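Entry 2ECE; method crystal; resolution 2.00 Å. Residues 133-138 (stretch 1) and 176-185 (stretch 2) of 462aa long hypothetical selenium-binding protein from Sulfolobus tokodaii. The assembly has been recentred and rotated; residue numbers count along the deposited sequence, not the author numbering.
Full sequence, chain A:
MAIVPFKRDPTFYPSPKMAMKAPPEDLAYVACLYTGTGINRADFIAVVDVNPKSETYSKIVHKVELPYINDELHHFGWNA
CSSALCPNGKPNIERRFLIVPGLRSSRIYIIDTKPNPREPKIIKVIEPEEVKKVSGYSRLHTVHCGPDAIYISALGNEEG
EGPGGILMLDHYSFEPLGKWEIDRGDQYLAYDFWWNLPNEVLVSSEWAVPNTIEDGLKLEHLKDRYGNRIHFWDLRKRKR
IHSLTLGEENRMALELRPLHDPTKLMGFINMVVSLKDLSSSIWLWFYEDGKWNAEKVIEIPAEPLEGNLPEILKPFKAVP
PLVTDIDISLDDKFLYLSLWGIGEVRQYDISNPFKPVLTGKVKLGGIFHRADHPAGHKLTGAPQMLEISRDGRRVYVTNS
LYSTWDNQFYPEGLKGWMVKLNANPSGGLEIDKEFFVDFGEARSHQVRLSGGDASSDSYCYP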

# COMPACT_ATOMS: atom_id res chain seq x y z
N LYS A 133 -19.05 -2.06 -15.69
CA LYS A 133 -20.34 -1.52 -16.15
C LYS A 133 -20.83 -0.35 -15.30
O LYS A 133 -21.24 0.68 -15.83
N VAL A 134 -20.78 -0.52 -13.99
CA VAL A 134 -21.24 0.51 -13.06
C VAL A 134 -20.31 1.70 -12.86
O VAL A 134 -20.77 2.84 -12.85
N SER A 135 -19.02 1.45 -12.71
CA SER A 135 -18.05 2.52 -12.47
C SER A 135 -17.30 3.02 -13.69
O SER A 135 -16.83 4.15 -13.71
N GLY A 136 -17.16 2.16 -14.71
CA GLY A 136 -16.42 2.55 -15.90
C GLY A 136 -14.91 2.49 -15.68
O GLY A 136 -14.14 3.01 -16.48
N TYR A 137 -14.50 1.85 -14.58
CA TYR A 137 -13.09 1.70 -14.23
C TYR A 137 -12.64 0.24 -14.22
O TYR A 137 -13.46 -0.67 -14.05
N SER A 138 -11.34 0.03 -14.39
CA SER A 138 -10.77 -1.32 -14.36
C SER A 138 -9.40 -1.29 -13.68
O SER A 138 -8.79 -0.22 -13.58
N PRO A 176 -21.32 -2.12 -6.30
CA PRO A 176 -20.70 -0.89 -6.82
C PRO A 176 -21.74 0.20 -6.97
O PRO A 176 -22.85 -0.06 -7.44
N LEU A 177 -21.40 1.42 -6.57
CA LEU A 177 -22.31 2.54 -6.72
C LEU A 177 -21.94 3.25 -8.02
O LEU A 177 -22.79 3.52 -8.86
N GLY A 178 -20.65 3.53 -8.19
CA GLY A 178 -20.19 4.20 -9.39
C GLY A 178 -18.98 5.07 -9.12
O GLY A 178 -18.34 4.93 -8.07
N LYS A 179 -18.66 5.95 -10.06
CA LYS A 179 -17.52 6.86 -9.93
C LYS A 179 -17.72 7.83 -8.78
O LYS A 179 -18.83 8.31 -8.54
N TRP A 180 -16.64 8.14 -8.08
CA TRP A 180 -16.71 9.09 -6.98
C TRP A 180 -16.59 10.52 -7.51
O TRP A 180 -17.21 11.44 -6.97
N GLU A 181 -15.80 10.70 -8.57
CA GLU A 181 -15.57 12.02 -9.15
C GLU A 181 -16.78 12.67 -9.81
O GLU A 181 -17.47 12.05 -10.62
N ILE A 182 -17.01 13.93 -9.47
CA ILE A 182 -18.09 14.71 -10.07
C ILE A 182 -17.41 15.69 -11.03
O ILE A 182 -17.89 15.93 -12.14
N ASP A 183 -16.27 16.24 -10.61
CA ASP A 183 -15.50 17.19 -11.41
C ASP A 183 -14.01 16.89 -11.19
O ASP A 183 -13.43 17.35 -10.21
N ARG A 184 -13.40 16.16 -12.12
CA ARG A 184 -11.99 15.77 -11.99
C ARG A 184 -10.97 16.75 -12.54
O ARG A 184 -9.77 16.47 -12.49
N GLY A 185 -11.42 17.89 -13.06
CA GLY A 185 -10.47 18.84 -13.62
C GLY A 185 -9.62 18.11 -14.65
O GLY A 185 -10.17 17.38 -15.48

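Packing of the end of a helix and the residues after it (133-138) against a strand and the loop that follows (176-185); the backbones come closest at Ser135 and Gly178, whose CA atoms lie 4.1 Å apart. Apolar contact: Val134 points toward stretch 2 with chi1 t, placing its CG1 3.9 Å from Pro176 CB, which also points in, and 3.2 Å from Leu177 O. The Leu177 side chain (m, t) points away. Gly178 lies against the helix end, its CA 3.8 Å from Val134 O; its backbone angles by themselves call for glycine. Charged and aromatic contacts: Lys179 starts sideways, but its m, t, t, p chain brings the ammonium back to stretch 1, where NZ donates to Ser135 O at 2.7 Å. NZ also sits over the face of the Tyr137 ring, 4.8 Å from its centroid and 14° off the normal, a cation-pi arrangement. Gly136, with positive phi, has its CA 3.9 Å from Lys179 NZ; a CB there would lie 2.6 Å from NZ, a clash. Hydroxyl network: Tyr137 (chi1 m) points toward stretch 2 and its OH donates to Glu181 OE1 at 2.7 Å, while accepting from Arg184 NH2 at 2.8 Å and, weakly, from Arg184 NH1 at 3.2 Å. Glu181 (m, p) and Arg184 (p, t, m) both point in, so one phenol joins an acid and a guanidinium near the plane of its ring. Arg184 NH2 and Glu181 OE2, 3.9 Å apart, add a long salt bridge of charges only. Within stretch 1, Ser135 (p) turns OG to accept from Tyr137 N at 3.1 Å. Waters: water 1 donates to Val134 O and Leu177 O, its oxygen 2.8 Å from each; water 2 donates to Gly136 O at 2.7 Å and accepts from Lys179 NZ at 2.8 Å.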

# COMPACT_ATOMS: atom_id res chain seq x y z
CB LYS A 133 -21.40 -2.63 -16.15
CG LYS A 133 -22.80 -2.13 -16.48
CD LYS A 133 -23.82 -3.27 -16.51
CE LYS A 133 -24.64 -3.32 -15.24
NZ LYS A 133 -25.81 -4.24 -15.37
CB VAL A 134 -21.52 -0.11 -11.66
CG1 VAL A 134 -22.05 0.96 -10.71
CG2 VAL A 134 -22.52 -1.25 -11.79
CB SER A 135 -17.03 2.07 -11.43
OG SER A 135 -16.13 1.13 -12.00
CB TYR A 137 -12.80 2.28 -12.84
CG TYR A 137 -12.91 3.78 -12.71
CD1 TYR A 137 -12.34 4.63 -13.65
CD2 TYR A 137 -13.54 4.35 -11.59
CE1 TYR A 137 -12.38 6.02 -13.49
CE2 TYR A 137 -13.58 5.74 -11.42
CZ TYR A 137 -12.99 6.56 -12.37
OH TYR A 137 -13.01 7.92 -12.20
CB SER A 138 -10.66 -1.90 -15.78
OG SER A 138 -9.66 -1.24 -16.54
CB PRO A 176 -20.17 -1.32 -8.19
CG PRO A 176 -20.13 -2.82 -8.13
CD PRO A 176 -21.35 -3.16 -7.34
CB LEU A 177 -22.20 3.49 -5.54
CG LEU A 177 -22.69 2.87 -4.22
CD1 LEU A 177 -22.20 3.70 -3.05
CD2 LEU A 177 -24.22 2.78 -4.24
CB LYS A 179 -17.32 7.67 -11.21
CG LYS A 179 -16.68 6.94 -12.37
CD LYS A 179 -16.24 7.95 -13.43
CE LYS A 179 -15.67 7.27 -14.66
NZ LYS A 179 -16.70 6.38 -15.26
CB TRP A 180 -15.57 8.85 -5.99
CG TRP A 180 -15.42 9.94 -4.99
CD1 TRP A 180 -16.23 10.19 -3.91
CD2 TRP A 180 -14.41 10.95 -4.97
NE1 TRP A 180 -15.77 11.30 -3.23
CE2 TRP A 180 -14.66 11.78 -3.86
CE3 TRP A 180 -13.30 11.23 -5.80
CZ2 TRP A 180 -13.85 12.88 -3.54
CZ3 TRP A 180 -12.50 12.33 -5.48
CH2 TRP A 180 -12.78 13.14 -4.36
CB GLU A 181 -14.45 11.96 -10.19
CG GLU A 181 -13.10 11.42 -9.71
CD GLU A 181 -13.07 9.91 -9.66
OE1 GLU A 181 -14.04 9.28 -10.14
OE2 GLU A 181 -12.07 9.35 -9.16
CB ILE A 182 -18.90 15.49 -9.00
CG1 ILE A 182 -19.84 14.52 -8.26
CG2 ILE A 182 -19.74 16.59 -9.65
CD1 ILE A 182 -20.90 13.89 -9.16
CB ASP A 183 -15.80 18.63 -10.98
CG ASP A 183 -15.04 19.66 -11.80
OD1 ASP A 183 -14.09 19.27 -12.53
OD2 ASP A 183 -15.38 20.85 -11.71
CB ARG A 184 -11.77 14.41 -12.65
CG ARG A 184 -11.83 14.42 -14.18
CD ARG A 184 -12.20 13.03 -14.70
NE ARG A 184 -11.50 12.02 -13.93
CZ ARG A 184 -11.98 10.81 -13.66
NH1 ARG A 184 -13.18 10.43 -14.10
NH2 ARG A 184 -11.25 9.99 -12.92
O HOH W 1 -23.04 4.04 -11.65
O HOH W 2 -14.85 5.56 -17.22